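GH86A beta-porphyranase (Bacteroides plebeius, PDB 4AW7) cleaves the sulfated red-algal polysaccharide porphyran at (1->4) linkages between beta-D-galactose and alpha-L-galactose-6-sulfate, releasing mostly a disaccharide. Local coordinates at residues S36-S41 with E306-L311; F300-M305 with Y394-N399. All coordinates share one frame; numbering follows the deposited sequence.

In the fold
Contact 1 joins two loops at the ends of the (β/α)8 barrel; contact 2 sets the barrel against the β-sandwich. Along the sequence the segments run 36-41, 300-305, 306-311 and 394-399, and the two pairs interleave. Segment 300-305 ends helix 293-305, and 306-311 carries the chain on into strand 311-316, the last of the barrel. In contact 1 this turn meets the loop that enters strand 45-46, the first of the barrel; in contact 2 the helix meets strand 392-399. The contact centres lie about 12 Å apart and touch, Leu38 CD1 being 4.2 Å from Met305 CE. The helix and following turn thus serve both contacts, contact 1 probably near where the barrel closes, and both away from the substrate site.

Contact 1: S36-S41 with E306-L311; sequences SELDRS and ERQDNL
The side-chain amide of Gln308 meets its two partners differently: Glu37 O lies almost in its plane, 9° out, facing NE2, whereas Asp39 N stands above the carbonyl plane of OE1, 50° out of it. The Gln308 NE2 to Glu37 O bond is 2.9 Å long and nearly straight at the hydrogen. The Asp39 N to Gln308 OE1 bond is 3.1 Å and approaches OE1 steeply, not on a lone pair. With its CG anti to the backbone N (chi1 -167°) and the chain extended beyond, Gln308 reaches from one loop to the other. These are the loop into the first strand of the (β/α)8 barrel and the turn leading to its last strand, so the amide bridges the entries to these two strands. Leu38 crosses Gln308 at about a right angle, its CD1 3.7 Å from Gln308 OE1. Asp39 packs CB against Gln308 NE2 at 3.6 Å, while Asp39 OD1 is hydrogen-bonded to Ser41 OG at 2.7 Å. A leucine in place of Gln308 would probably leave the Glu37 carbonyl and the Asp39 N-H without these mates and the loop 36-41 less firmly fixed.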
ATOM      1  N   SER A  36      17.154   1.460  -5.741  1.00  8.01           N
ATOM      2  CA  SER A  36      17.404   2.570  -4.816  1.00  7.95           C
ATOM      3  C   SER A  36      16.529   3.787  -5.077  1.00  7.33           C
ATOM      4  O   SER A  36      15.996   4.398  -4.153  1.00  7.88           O
ATOM      5  CB  SER A  36      18.882   2.983  -4.821  1.00  8.57           C
ATOM      6  OG  SER A  36      19.133   4.085  -3.987  1.00  8.79           O
ATOM      7  N   GLU A  37      16.428   4.184  -6.351  1.00  7.85           N
ATOM      8  CA  GLU A  37      15.657   5.372  -6.717  1.00  8.64           C
ATOM      9  C   GLU A  37      14.228   5.279  -6.246  1.00  7.49           C
ATOM     10  O   GLU A  37      13.566   4.266  -6.467  1.00  8.22           O
ATOM     11  CB  GLU A  37      15.675   5.532  -8.232  1.00 10.45           C
ATOM     12  CG  GLU A  37      16.984   5.911  -8.885  1.00 14.90           C
ATOM     13  CD  GLU A  37      17.313   7.389  -8.863  1.00 17.44           C
ATOM     14  OE1 GLU A  37      16.523   8.203  -8.367  1.00 19.59           O
ATOM     15  OE2 GLU A  37      18.405   7.738  -9.381  1.00 25.76           O
ATOM     16  N   LEU A  38      13.720   6.374  -5.710  1.00  7.70           N
ATOM     17  CA  LEU A  38      12.288   6.500  -5.453  1.00  7.63           C
ATOM     18  C   LEU A  38      11.528   6.535  -6.768  1.00  7.94           C
ATOM     19  O   LEU A  38      11.854   7.318  -7.683  1.00  9.01           O
ATOM     20  CB  LEU A  38      11.996   7.785  -4.680  1.00  7.60           C
ATOM     21  CG  LEU A  38      10.541   8.029  -4.302  1.00  7.81           C
ATOM     22  CD1 LEU A  38       9.985   6.917  -3.392  1.00  8.84           C
ATOM     23  CD2 LEU A  38      10.400   9.365  -3.613  1.00  9.37           C
ATOM     24  N   ASP A  39      10.520   5.690  -6.898  1.00  7.10           N
ATOM     25  CA  ASP A  39       9.649   5.689  -8.054  1.00  7.05           C
ATOM     26  C   ASP A  39       8.404   6.474  -7.674  1.00  7.01           C
ATOM     27  O   ASP A  39       7.471   5.945  -7.059  1.00  7.42           O
ATOM     28  CB  ASP A  39       9.312   4.258  -8.515  1.00  7.77           C
ATOM     29  CG  ASP A  39       8.561   4.229  -9.805  1.00  8.80           C
ATOM     30  OD1 ASP A  39       7.939   5.255 -10.128  1.00  9.75           O
ATOM     31  OD2 ASP A  39       8.598   3.161 -10.481  1.00 10.54           O
ATOM     32  N   ARG A  40       8.381   7.759  -8.032  1.00  7.03           N
ATOM     33  CA  ARG A  40       7.246   8.592  -7.657  1.00  6.77           C
ATOM     34  C   ARG A  40       5.929   8.030  -8.192  1.00  6.95           C
ATOM     35  O   ARG A  40       4.897   8.182  -7.541  1.00  7.02           O
ATOM     36  CB  ARG A  40       7.440  10.021  -8.144  1.00  7.19           C
ATOM     37  CG  ARG A  40       8.498  10.810  -7.395  1.00  7.38           C
ATOM     38  CD  ARG A  40       8.580  12.266  -7.917  1.00  7.52           C
ATOM     39  NE  ARG A  40       7.307  12.946  -7.834  1.00  7.54           N
ATOM     40  CZ  ARG A  40       6.836  13.548  -6.753  1.00  7.62           C
ATOM     41  NH1 ARG A  40       7.562  13.641  -5.646  1.00  8.68           N
ATOM     42  NH2 ARG A  40       5.618  14.078  -6.764  1.00  8.55           N
ATOM     43  N   SER A  41       5.966   7.418  -9.390  1.00  6.95           N
ATOM     44  CA  SER A  41       4.762   6.882  -9.998  1.00  7.23           C
ATOM     45  C   SER A  41       4.140   5.728  -9.244  1.00  6.66           C
ATOM     46  O   SER A  41       3.037   5.313  -9.553  1.00  6.81           O
ATOM     47  CB  SER A  41       5.016   6.469 -11.430  1.00  7.22           C
ATOM     48  OG  SER A  41       5.643   5.190 -11.515  1.00 10.18           O
ATOM     49  N   GLU A 306       8.725   1.464   1.789  1.00  6.68           N
ATOM     50  CA  GLU A 306       9.611   0.370   2.186  1.00  6.40           C
ATOM     51  C   GLU A 306       9.291  -0.939   1.473  1.00  6.41           C
ATOM     52  O   GLU A 306      10.030  -1.918   1.675  1.00  7.91           O
ATOM     53  CB  GLU A 306       9.534   0.164   3.684  1.00  6.81           C
ATOM     54  CG  GLU A 306      10.275   1.225   4.473  1.00  8.32           C
ATOM     55  CD  GLU A 306      11.783   1.157   4.256  1.00  9.42           C
ATOM     56  OE1 GLU A 306      12.373   0.104   4.549  1.00 11.10           O
ATOM     57  OE2 GLU A 306      12.396   2.135   3.801  1.00  9.92           O
ATOM     58  N   ARG A 307       8.298  -0.967   0.607  1.00  6.40           N
ATOM     59  CA  ARG A 307       7.944  -2.134  -0.179  1.00  6.46           C
ATOM     60  C   ARG A 307       8.138  -1.907  -1.692  1.00  6.14           C
ATOM     61  O   ARG A 307       7.617  -2.667  -2.512  1.00  7.19           O
ATOM     62  CB  ARG A 307       6.510  -2.576   0.094  1.00  7.23           C
ATOM     63  CG  ARG A 307       6.241  -2.894   1.551  1.00  8.33           C
ATOM     64  CD  ARG A 307       4.882  -3.486   1.716  1.00 10.06           C
ATOM     65  NE  ARG A 307       4.546  -3.664   3.126  1.00  7.98           N
ATOM     66  CZ  ARG A 307       4.562  -4.805   3.817  1.00  7.79           C
ATOM     67  NH1 ARG A 307       4.824  -5.964   3.234  1.00  9.78           N
ATOM     68  NH2 ARG A 307       4.265  -4.768   5.106  1.00  9.06           N
ATOM     69  N   GLN A 308       8.854  -0.846  -2.076  1.00  6.50           N
ATOM     70  CA  GLN A 308       8.862  -0.457  -3.493  1.00  6.68           C
ATOM     71  C   GLN A 308       9.266  -1.595  -4.432  1.00  6.90           C
ATOM     72  O   GLN A 308       8.748  -1.711  -5.544  1.00  7.46           O
ATOM     73  CB  GLN A 308       9.767   0.753  -3.721  1.00  6.64           C
ATOM     74  CG  GLN A 308       9.556   1.384  -5.084  1.00  6.48           C
ATOM     75  CD  GLN A 308      10.553   2.473  -5.357  1.00  6.11           C
ATOM     76  OE1 GLN A 308      10.534   3.531  -4.715  1.00  7.01           O
ATOM     77  NE2 GLN A 308      11.431   2.243  -6.340  1.00  7.64           N
ATOM     78  N   ASP A 309      10.221  -2.407  -4.003  1.00  6.80           N
ATOM     79  CA  ASP A 309      10.716  -3.522  -4.783  1.00  7.49           C
ATOM     80  C   ASP A 309       9.714  -4.638  -4.958  1.00  8.48           C
ATOM     81  O   ASP A 309       9.933  -5.525  -5.798  1.00 11.68           O
ATOM     82  CB  ASP A 309      12.019  -4.090  -4.201  1.00  7.94           C
ATOM     83  CG  ASP A 309      11.940  -4.491  -2.756  1.00  8.35           C
ATOM     84  OD1 ASP A 309      11.155  -3.944  -1.978  1.00  9.01           O
ATOM     85  OD2 ASP A 309      12.748  -5.369  -2.360  1.00 13.31           O
ATOM     86  N   ASN A 310       8.646  -4.627  -4.181  1.00  7.05           N
ATOM     87  CA  ASN A 310       7.538  -5.568  -4.344  1.00  7.85           C
ATOM     88  C   ASN A 310       6.180  -4.882  -4.486  1.00  7.83           C
ATOM     89  O   ASN A 310       5.158  -5.430  -4.076  1.00  8.48           O
ATOM     90  CB  ASN A 310       7.490  -6.583  -3.202  1.00  9.09           C
ATOM     91  CG  ASN A 310       6.704  -7.826  -3.594  1.00 12.16           C
ATOM     92  OD1 ASN A 310       6.818  -8.310  -4.721  1.00 12.85           O
ATOM     93  ND2 ASN A 310       5.811  -8.306  -2.685  1.00 13.28           N
ATOM     94  N   LEU A 311       6.169  -3.701  -5.093  1.00  7.53           N
ATOM     95  CA  LEU A 311       4.950  -2.886  -5.202  1.00  7.35           C
ATOM     96  C   LEU A 311       4.804  -2.426  -6.642  1.00  7.12           C
ATOM     97  O   LEU A 311       5.633  -1.690  -7.160  1.00  8.23           O
ATOM     98  CB  LEU A 311       5.029  -1.692  -4.262  1.00  7.19           C
ATOM     99  CG  LEU A 311       3.775  -0.778  -4.261  1.00  7.69           C
ATOM    100  CD1 LEU A 311       2.576  -1.430  -3.563  1.00 10.47           C
ATOM    101  CD2 LEU A 311       4.125   0.556  -3.593  1.00  9.65           C
TER

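Contact 2: F300-M305 with Y394-N399; sequences FLFNLM and YIALDN
Helix 300-305 passes over strand 394-399 with their short axes 9.7 Å apart at closest approach and their N-to-C directions 125° apart, Phe302 and Asp398 having the nearest CA atoms. Phe302 alone of the helix segment reaches the strand with its side chain. Its CG is anti to the carbonyl carbon (chi1 -75°), which carries the ring out to the strand, where it meets Asp398 and Ala396, two residues that point toward the helix from the same face of the strand; Leu397 between them points away. CB of Asp398 sits over one face of the Phe302 ring in a CH-pi contact, 3.8 Å from the centroid and displaced toward the rim, closest to Phe302 CE1 at 3.5 Å. Although the carboxylate and ring planes are only 20° apart, it is this CB, rather than the carboxylate, that covers the face. The far end of the ring meets the alanine: Phe302 CZ is 3.8 Å from Ala396 CB, and Ala396 O lies at the ring edge, 3.7 Å from Phe302 CE2. The buried carboxylate of Asp398 has its own partners, OD2 being hydrogen-bonded to His299 ND1 and Gln383 NE2, and OD1 to Thr455 OG1. His299 belongs to the same helix as Phe302, so a polar link runs beside the apolar one. The arrangement is that of an outer helix of a (β/α)8 barrel laid against a β-sandwich sheet, with an aromatic residue inserted where the two meet.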
ATOM      1  N   PHE A 300       0.309   5.581   5.826  1.00  7.84           N
ATOM      2  CA  PHE A 300       0.455   4.414   4.979  1.00  8.32           C
ATOM      3  C   PHE A 300       1.642   4.549   4.012  1.00  7.93           C
ATOM      4  O   PHE A 300       2.288   3.566   3.688  1.00  7.84           O
ATOM      5  CB  PHE A 300      -0.800   4.135   4.142  1.00  7.35           C
ATOM      6  CG  PHE A 300      -1.954   3.574   4.935  1.00  6.70           C
ATOM      7  CD1 PHE A 300      -1.865   2.350   5.617  1.00  7.69           C
ATOM      8  CD2 PHE A 300      -3.151   4.247   4.983  1.00  7.82           C
ATOM      9  CE1 PHE A 300      -2.935   1.863   6.291  1.00  7.85           C
ATOM     10  CE2 PHE A 300      -4.255   3.747   5.662  1.00  7.64           C
ATOM     11  CZ  PHE A 300      -4.157   2.565   6.355  1.00  7.71           C
ATOM     12  N   LEU A 301       1.917   5.763   3.561  1.00  7.52           N
ATOM     13  CA  LEU A 301       2.922   5.988   2.542  1.00  7.38           C
ATOM     14  C   LEU A 301       4.273   5.435   2.950  1.00  7.30           C
ATOM     15  O   LEU A 301       4.971   4.845   2.146  1.00  7.57           O
ATOM     16  CB  LEU A 301       3.033   7.487   2.242  1.00  7.36           C
ATOM     17  CG  LEU A 301       4.080   7.937   1.242  1.00  7.39           C
ATOM     18  CD1 LEU A 301       3.797   7.372  -0.162  1.00  9.69           C
ATOM     19  CD2 LEU A 301       4.121   9.462   1.209  1.00  9.25           C
ATOM     20  N   PHE A 302       4.663   5.640   4.194  1.00  7.72           N
ATOM     21  CA  PHE A 302       6.005   5.236   4.601  1.00  7.91           C
ATOM     22  C   PHE A 302       6.148   3.715   4.582  1.00  8.45           C
ATOM     23  O   PHE A 302       7.200   3.198   4.164  1.00  9.54           O
ATOM     24  CB  PHE A 302       6.344   5.782   6.007  1.00  8.21           C
ATOM     25  CG  PHE A 302       6.669   7.266   6.056  1.00  7.92           C
ATOM     26  CD1 PHE A 302       5.692   8.245   5.840  1.00  8.19           C
ATOM     27  CD2 PHE A 302       7.950   7.702   6.341  1.00  8.48           C
ATOM     28  CE1 PHE A 302       5.993   9.576   5.862  1.00  7.90           C
ATOM     29  CE2 PHE A 302       8.249   9.030   6.388  1.00  9.20           C
ATOM     30  CZ  PHE A 302       7.266   9.984   6.150  1.00  8.14           C
ATOM     31  N   ASN A 303       5.111   2.980   5.000  1.00  7.92           N
ATOM     32  CA  ASN A 303       5.029   1.505   4.890  1.00  8.55           C
ATOM     33  C   ASN A 303       5.274   1.133   3.439  1.00  7.19           C
ATOM     34  O   ASN A 303       6.108   0.287   3.097  1.00  7.02           O
ATOM     35  CB  ASN A 303       3.598   1.088   5.399  1.00  9.65           C
ATOM     36  CG  ASN A 303       3.207  -0.373   5.163  1.00  8.46           C
ATOM     37  OD1 ASN A 303       3.846  -1.117   4.401  1.00  9.18           O
ATOM     38  ND2 ASN A 303       2.102  -0.820   5.836  1.00 10.55           N
ATOM     39  N   LEU A 304       4.505   1.750   2.547  1.00  6.87           N
ATOM     40  CA  LEU A 304       4.532   1.346   1.149  1.00  6.82           C
ATOM     41  C   LEU A 304       5.829   1.733   0.459  1.00  6.21           C
ATOM     42  O   LEU A 304       6.287   1.012  -0.427  1.00  6.48           O
ATOM     43  CB  LEU A 304       3.306   1.896   0.416  1.00  6.84           C
ATOM     44  CG  LEU A 304       1.954   1.500   0.992  1.00  6.91           C
ATOM     45  CD1 LEU A 304       0.815   2.069   0.176  1.00  9.05           C
ATOM     46  CD2 LEU A 304       1.833  -0.013   1.189  1.00  8.41           C
ATOM     47  N   MET A 305       6.478   2.836   0.855  1.00  6.25           N
ATOM     48  CA  MET A 305       7.802   3.169   0.335  1.00  6.45           C
ATOM     49  C   MET A 305       8.816   2.071   0.605  1.00  6.38           C
ATOM     50  O   MET A 305       9.650   1.747  -0.249  1.00  7.23           O
ATOM     51  CB  MET A 305       8.285   4.502   0.907  1.00  6.88           C
ATOM     52  CG  MET A 305       7.602   5.693   0.221  1.00  7.31           C
ATOM     53  SD  MET A 305       8.115   7.226   1.009  1.00  9.20           S
ATOM     54  CE  MET A 305       7.593   8.401  -0.211  1.00  8.73           C
ATOM     55  N   TYR A 394      16.441  15.023   0.736  1.00  8.30           N
ATOM     56  CA  TYR A 394      15.087  15.033   1.291  1.00  8.42           C
ATOM     57  C   TYR A 394      15.046  14.089   2.465  1.00  8.73           C
ATOM     58  O   TYR A 394      15.454  12.935   2.324  1.00 10.01           O
ATOM     59  CB  TYR A 394      14.035  14.605   0.250  1.00  9.41           C
ATOM     60  CG  TYR A 394      14.110  15.408  -1.014  1.00  9.28           C
ATOM     61  CD1 TYR A 394      13.430  16.614  -1.114  1.00 10.94           C
ATOM     62  CD2 TYR A 394      14.841  14.975  -2.111  1.00 10.26           C
ATOM     63  CE1 TYR A 394      13.497  17.372  -2.247  1.00 13.11           C
ATOM     64  CE2 TYR A 394      14.897  15.754  -3.287  1.00 11.93           C
ATOM     65  CZ  TYR A 394      14.248  16.972  -3.314  1.00 13.33           C
ATOM     66  OH  TYR A 394      14.341  17.742  -4.480  1.00 17.77           O
ATOM     67  N   ILE A 395      14.562  14.553   3.615  1.00  8.69           N
ATOM     68  CA  ILE A 395      14.448  13.707   4.838  1.00  9.22           C
ATOM     69  C   ILE A 395      13.024  13.855   5.332  1.00  8.87           C
ATOM     70  O   ILE A 395      12.557  14.971   5.513  1.00 10.20           O
ATOM     71  CB  ILE A 395      15.425  14.134   5.940  1.00  9.63           C
ATOM     72  CG1 ILE A 395      16.884  13.986   5.469  1.00 11.34           C
ATOM     73  CG2 ILE A 395      15.177  13.324   7.194  1.00 10.88           C
ATOM     74  CD1 ILE A 395      17.896  14.735   6.382  1.00 13.46           C
ATOM     75  N   ALA A 396      12.307  12.730   5.488  1.00  8.30           N
ATOM     76  CA  ALA A 396      10.908  12.749   5.880  1.00  8.32           C
ATOM     77  C   ALA A 396      10.686  11.970   7.156  1.00  7.82           C
ATOM     78  O   ALA A 396      11.293  10.920   7.339  1.00  8.60           O
ATOM     79  CB  ALA A 396       9.995  12.198   4.756  1.00  8.84           C
ATOM     80  N   LEU A 397       9.791  12.492   7.993  1.00  8.00           N
ATOM     81  CA  LEU A 397       9.417  11.867   9.278  1.00  8.27           C
ATOM     82  C   LEU A 397       7.915  11.898   9.442  1.00  8.09           C
ATOM     83  O   LEU A 397       7.266  12.898   9.147  1.00  8.59           O
ATOM     84  CB  LEU A 397      10.073  12.598  10.472  1.00 10.24           C
ATOM     85  CG  LEU A 397      11.587  12.715  10.426  1.00 11.77           C
ATOM     86  CD1 LEU A 397      12.011  14.010   9.762  1.00 15.46           C
ATOM     87  CD2 LEU A 397      12.189  12.469  11.828  1.00 15.15           C
ATOM     88  N   ASP A 398       7.388  10.835  10.016  1.00  8.28           N
ATOM     89  CA  ASP A 398       5.956  10.713  10.322  1.00  8.45           C
ATOM     90  C   ASP A 398       5.780  10.148  11.722  1.00  8.09           C
ATOM     91  O   ASP A 398       6.516   9.246  12.093  1.00  9.88           O
ATOM     92  CB  ASP A 398       5.292   9.765   9.307  1.00  8.98           C
ATOM     93  CG  ASP A 398       3.806   9.647   9.495  1.00  9.80           C
ATOM     94  OD1 ASP A 398       3.116  10.661   9.384  1.00  9.90           O
ATOM     95  OD2 ASP A 398       3.341   8.507   9.728  1.00 10.44           O
ATOM     96  N   ASN A 399       4.846  10.656  12.479  1.00  8.72           N
ATOM     97  CA  ASN A 399       4.602  10.166  13.846  1.00  8.72           C
ATOM     98  C   ASN A 399       3.305   9.351  13.903  1.00  8.63           C
ATOM     99  O   ASN A 399       2.215   9.923  13.800  1.00 10.34           O
ATOM    100  CB  ASN A 399       4.553  11.352  14.821  1.00  9.07           C
ATOM    101  CG  ASN A 399       4.377  10.924  16.274  1.00  9.34           C
ATOM    102  OD1 ASN A 399       4.329   9.750  16.573  1.00 10.37           O
ATOM    103  ND2 ASN A 399       4.333  11.901  17.168  1.00 10.81           N
TER